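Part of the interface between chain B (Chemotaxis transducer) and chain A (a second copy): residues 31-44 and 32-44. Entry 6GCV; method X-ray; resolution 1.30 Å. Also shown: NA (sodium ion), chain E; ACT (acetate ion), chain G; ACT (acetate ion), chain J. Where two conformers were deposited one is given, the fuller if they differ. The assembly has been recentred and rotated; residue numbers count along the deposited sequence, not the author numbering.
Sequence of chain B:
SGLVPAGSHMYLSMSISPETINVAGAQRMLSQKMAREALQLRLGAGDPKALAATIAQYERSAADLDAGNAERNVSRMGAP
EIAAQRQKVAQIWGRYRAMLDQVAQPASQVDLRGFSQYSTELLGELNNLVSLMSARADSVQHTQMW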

# COMPACT_ATOMS: atom_id res chain seq x y z
N SER B 31 -1.96 3.69 -4.40
CA SER B 31 -1.12 3.96 -5.56
C SER B 31 -0.51 2.68 -6.13
O SER B 31 -0.34 2.55 -7.34
CB SER B 31 -0.03 4.96 -5.23
OG SER B 31 1.04 4.42 -4.44
N GLN B 32 -0.18 1.74 -5.25
CA GLN B 32 0.42 0.49 -5.67
C GLN B 32 -0.62 -0.53 -6.13
O GLN B 32 -0.39 -1.26 -7.09
CB GLN B 32 1.30 -0.06 -4.53
CG GLN B 32 2.38 0.93 -4.09
CD GLN B 32 3.25 1.34 -5.25
OE1 GLN B 32 4.00 0.52 -5.77
NE2 GLN B 32 3.09 2.59 -5.73
N LYS B 33 -1.78 -0.55 -5.46
CA LYS B 33 -2.89 -1.40 -5.89
C LYS B 33 -3.30 -1.06 -7.32
O LYS B 33 -3.59 -1.95 -8.11
CB LYS B 33 -4.05 -1.26 -4.91
CG LYS B 33 -5.20 -2.21 -5.17
CD LYS B 33 -6.16 -2.26 -3.97
CE LYS B 33 -7.29 -3.23 -4.16
NZ LYS B 33 -8.40 -2.58 -4.91
N MET B 34 -3.35 0.23 -7.65
CA MET B 34 -3.69 0.62 -9.02
C MET B 34 -2.70 0.06 -10.03
O MET B 34 -3.09 -0.36 -11.12
CB MET B 34 -3.63 2.16 -9.17
CG MET B 34 -4.70 2.88 -8.46
SD MET B 34 -4.22 4.68 -8.62
CE MET B 34 -4.89 5.14 -7.00
N ALA B 35 -1.41 0.11 -9.69
CA ALA B 35 -0.41 -0.42 -10.61
C ALA B 35 -0.57 -1.93 -10.78
O ALA B 35 -0.46 -2.44 -11.89
CB ALA B 35 0.97 -0.08 -10.12
N ARG B 36 -0.79 -2.63 -9.69
CA ARG B 36 -1.07 -4.06 -9.74
C ARG B 36 -2.25 -4.34 -10.67
O ARG B 36 -2.19 -5.21 -11.54
CB ARG B 36 -1.34 -4.59 -8.30
CG ARG B 36 -2.06 -5.90 -8.19
CD ARG B 36 -2.81 -6.01 -6.88
NE ARG B 36 -3.83 -7.02 -7.04
CZ ARG B 36 -4.84 -7.20 -6.22
NH1 ARG B 36 -4.98 -6.46 -5.13
NH2 ARG B 36 -5.73 -8.14 -6.48
N GLU B 37 -3.35 -3.60 -10.45
CA GLU B 37 -4.53 -3.81 -11.28
C GLU B 37 -4.32 -3.50 -12.74
O GLU B 37 -4.83 -4.20 -13.62
CB GLU B 37 -5.70 -2.99 -10.70
CG GLU B 37 -6.17 -3.55 -9.36
CD GLU B 37 -7.05 -2.64 -8.56
OE1 GLU B 37 -6.96 -1.41 -8.78
OE2 GLU B 37 -7.77 -3.17 -7.67
N ALA B 38 -3.58 -2.43 -13.03
CA ALA B 38 -3.30 -2.07 -14.43
C ALA B 38 -2.43 -3.13 -15.11
O ALA B 38 -2.67 -3.46 -16.27
CB ALA B 38 -2.64 -0.71 -14.49
N LEU B 39 -1.46 -3.68 -14.38
CA LEU B 39 -0.64 -4.75 -14.97
C LEU B 39 -1.41 -6.04 -15.13
O LEU B 39 -1.18 -6.78 -16.10
CB LEU B 39 0.65 -4.95 -14.16
CG LEU B 39 1.62 -3.77 -14.22
CD1 LEU B 39 2.69 -3.90 -13.20
CD2 LEU B 39 2.20 -3.60 -15.60
N GLN B 40 -2.32 -6.34 -14.21
CA GLN B 40 -3.21 -7.50 -14.37
C GLN B 40 -4.00 -7.35 -15.66
O GLN B 40 -4.15 -8.30 -16.43
CB GLN B 40 -4.20 -7.66 -13.19
CG GLN B 40 -3.74 -8.20 -11.83
CD GLN B 40 -3.55 -9.73 -11.63
OE1 GLN B 40 -2.72 -10.05 -10.82
NE2 GLN B 40 -4.33 -10.64 -12.30
N LEU B 41 -4.55 -6.14 -15.89
CA LEU B 41 -5.28 -5.86 -17.13
C LEU B 41 -4.36 -5.98 -18.34
O LEU B 41 -4.76 -6.55 -19.36
CB LEU B 41 -5.91 -4.45 -17.07
CG LEU B 41 -7.13 -4.34 -16.14
CD1 LEU B 41 -7.38 -2.92 -15.72
CD2 LEU B 41 -8.37 -4.93 -16.80
N ARG B 42 -3.12 -5.51 -18.24
CA ARG B 42 -2.20 -5.66 -19.37
C ARG B 42 -2.02 -7.12 -19.75
O ARG B 42 -1.86 -7.46 -20.93
CB ARG B 42 -0.87 -5.01 -19.05
CG ARG B 42 0.04 -4.90 -20.25
CD ARG B 42 1.22 -3.97 -20.01
NE ARG B 42 1.94 -3.69 -21.26
CZ ARG B 42 1.48 -2.93 -22.23
NH1 ARG B 42 0.42 -2.18 -22.04
NH2 ARG B 42 2.15 -2.82 -23.34
N LEU B 43 -2.03 -8.00 -18.75
CA LEU B 43 -1.90 -9.45 -18.91
C LEU B 43 -3.18 -10.17 -19.24
O LEU B 43 -3.18 -11.39 -19.37
CB LEU B 43 -1.25 -10.02 -17.63
CG LEU B 43 0.26 -9.73 -17.49
CD1 LEU B 43 0.72 -9.84 -16.04
CD2 LEU B 43 1.06 -10.68 -18.35
N GLY B 44 -4.27 -9.43 -19.41
CA GLY B 44 -5.55 -10.01 -19.78
C GLY B 44 -6.29 -10.75 -18.68
O GLY B 44 -7.18 -11.55 -18.96
NA NA E . 9.87 -5.74 -11.17
C ACT G . 10.47 -0.52 -7.91
O ACT G . 10.25 0.45 -8.70
OXT ACT G . 9.87 -1.65 -8.06
CH3 ACT G . 11.25 -0.31 -6.65
C ACT J . -10.84 0.18 -3.42
O ACT J . -10.01 -0.63 -3.96
OXT ACT J . -10.51 1.22 -2.74
CH3 ACT J . -12.29 -0.11 -3.67
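Chain A, residues 32-44: QKMAREALQLRLG

Chain A presents a helix that is already under way at Gln A32 and runs in the same general direction as helix 31-42 of chain B, the two axes crossing at 29° and approaching to 7.9 Å. The two copies meet in register: Gln A32 lies by Lys B33, Arg A36 by Arg B36, Leu A39 by Leu B39 and Leu A43 by Leu B43. The helices are tightest at position 36, where the CA atoms of Arg A36 and Arg B36 are 4.3 Å apart, and they splay towards the C-terminal end, the CA atoms of Leu A43 and Leu B43 standing 7.9 Å apart. Beside this closest point the alanines pack against the arginines of the partner: Ala A35 CB lies 4.0 Å from Arg B36 CG, and Ala B35 CB 4.1 Å from Arg A36 CG. C-terminal to this pinch, leucines fill the widening gap. Leu A39 CB meets Leu B39 CB at 3.9 Å, while Leu A39 CD1 reaches the backbone, 3.5 Å from Arg B36 O, and Leu B39 CD1 answers at 3.4 Å from Arg A36 O. Next come Leu A43 CD1 against Leu B39 CD2 (3.8 Å), Leu A39 CD2 against Leu B43 CD1 (3.7 Å) and, between the two last leucines, CD2 of Leu A43 and CD2 of Leu B43 at 3.6 Å. At the other end the glutamines abut, Gln A32 CB to Gln B32 CB 3.9 Å, and each reaches across to an arginine. Gln A32 OE1 accepts from Arg B36 NH1 (2.8 Å); Gln B32 OE1 accepts from both NE (2.9 Å) and NH2 (2.8 Å) of Arg A36. The arginines differ in shape, chi1 being p in Arg A36 and t in Arg B36, so the pairing is only approximately symmetric. Gly A44 and Gly B44, each with positive phi, close their helices in Schellman motifs. The contact buries 780 Å² in all.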

# COMPACT_ATOMS: atom_id res chain seq x y z
N GLN A 32 0.91 -4.84 -2.07
CA GLN A 32 0.50 -4.44 -3.41
C GLN A 32 1.72 -4.11 -4.31
O GLN A 32 1.73 -4.47 -5.49
CB GLN A 32 -0.47 -3.27 -3.32
CG GLN A 32 -1.68 -3.59 -2.47
CD GLN A 32 -2.41 -4.78 -2.98
OE1 GLN A 32 -3.04 -4.68 -4.04
NE2 GLN A 32 -2.31 -5.92 -2.29
N LYS A 33 2.70 -3.45 -3.73
CA LYS A 33 3.95 -3.15 -4.46
C LYS A 33 4.61 -4.42 -4.97
O LYS A 33 5.07 -4.48 -6.13
CB LYS A 33 4.89 -2.32 -3.57
CG LYS A 33 6.18 -1.88 -4.26
CD LYS A 33 6.92 -0.87 -3.40
CE LYS A 33 8.13 -0.30 -4.12
NZ LYS A 33 9.29 -1.20 -3.92
N MET A 34 4.68 -5.43 -4.12
CA MET A 34 5.32 -6.66 -4.54
C MET A 34 4.54 -7.33 -5.67
O MET A 34 5.14 -7.93 -6.58
CB MET A 34 5.64 -7.60 -3.37
CG MET A 34 4.45 -8.08 -2.64
SD MET A 34 4.90 -9.00 -1.14
CE MET A 34 5.53 -7.87 0.08
N ALA A 35 3.22 -7.25 -5.62
CA ALA A 35 2.43 -7.82 -6.71
C ALA A 35 2.72 -7.10 -8.03
O ALA A 35 2.89 -7.73 -9.07
CB ALA A 35 0.95 -7.75 -6.40
N ARG A 36 2.76 -5.77 -8.00
CA ARG A 36 3.08 -5.07 -9.21
C ARG A 36 4.46 -5.41 -9.74
O ARG A 36 4.65 -5.58 -10.94
CB ARG A 36 2.71 -3.62 -9.14
CG ARG A 36 3.41 -2.73 -8.26
CD ARG A 36 4.46 -1.92 -8.98
NE ARG A 36 4.98 -0.90 -8.09
CZ ARG A 36 6.12 -0.23 -8.23
NH1 ARG A 36 7.06 -0.68 -9.04
NH2 ARG A 36 6.37 0.75 -7.33
N GLU A 37 5.44 -5.52 -8.85
CA GLU A 37 6.79 -5.88 -9.28
C GLU A 37 6.81 -7.29 -9.89
O GLU A 37 7.54 -7.52 -10.90
CB GLU A 37 7.74 -5.78 -8.09
CG GLU A 37 8.00 -4.36 -7.68
CD GLU A 37 8.66 -4.17 -6.33
OE1 GLU A 37 8.55 -5.07 -5.49
OE2 GLU A 37 9.27 -3.09 -6.08
N ALA A 38 6.10 -8.24 -9.28
CA ALA A 38 6.07 -9.60 -9.83
C ALA A 38 5.40 -9.65 -11.19
O ALA A 38 5.85 -10.37 -12.10
CB ALA A 38 5.40 -10.53 -8.85
N LEU A 39 4.30 -8.90 -11.35
CA LEU A 39 3.62 -8.86 -12.64
C LEU A 39 4.50 -8.20 -13.72
O LEU A 39 4.51 -8.63 -14.88
CB LEU A 39 2.28 -8.11 -12.52
CG LEU A 39 1.24 -8.85 -11.65
CD1 LEU A 39 0.14 -7.87 -11.27
CD2 LEU A 39 0.66 -10.04 -12.35
N GLN A 40 5.25 -7.19 -13.35
CA GLN A 40 6.17 -6.57 -14.29
C GLN A 40 7.30 -7.54 -14.75
O GLN A 40 7.69 -7.57 -15.91
CB GLN A 40 6.72 -5.29 -13.73
CG GLN A 40 7.44 -4.46 -14.77
CD GLN A 40 7.58 -3.01 -14.34
OE1 GLN A 40 6.72 -2.48 -13.62
NE2 GLN A 40 8.65 -2.37 -14.76
N LEU A 41 7.78 -8.33 -13.80
CA LEU A 41 8.70 -9.42 -14.12
C LEU A 41 8.03 -10.43 -15.05
O LEU A 41 8.67 -10.91 -16.02
CB LEU A 41 9.21 -10.11 -12.84
CG LEU A 41 10.28 -9.30 -12.09
CD1 LEU A 41 10.37 -9.65 -10.62
CD2 LEU A 41 11.65 -9.51 -12.76
N ARG A 42 6.77 -10.75 -14.83
CA ARG A 42 6.11 -11.68 -15.74
C ARG A 42 6.07 -11.17 -17.17
O ARG A 42 6.18 -11.94 -18.13
CB ARG A 42 4.70 -12.01 -15.24
CG ARG A 42 4.11 -13.20 -15.96
CD ARG A 42 2.85 -13.73 -15.29
NE ARG A 42 2.42 -14.97 -15.86
CZ ARG A 42 3.02 -16.15 -15.67
NH1 ARG A 42 3.98 -16.26 -14.78
NH2 ARG A 42 2.59 -17.21 -16.32
N LEU A 43 5.98 -9.86 -17.31
CA LEU A 43 5.97 -9.15 -18.59
C LEU A 43 7.36 -8.96 -19.19
O LEU A 43 7.48 -8.47 -20.28
CB LEU A 43 5.27 -7.79 -18.42
CG LEU A 43 3.74 -7.88 -18.28
CD1 LEU A 43 3.18 -6.65 -17.57
CD2 LEU A 43 3.11 -8.05 -19.64
N GLY A 44 8.42 -9.35 -18.48
CA GLY A 44 9.79 -9.25 -19.01
C GLY A 44 10.40 -7.88 -18.90
O GLY A 44 11.43 -7.62 -19.56
O HOH W 1 9.99 -3.01 -10.48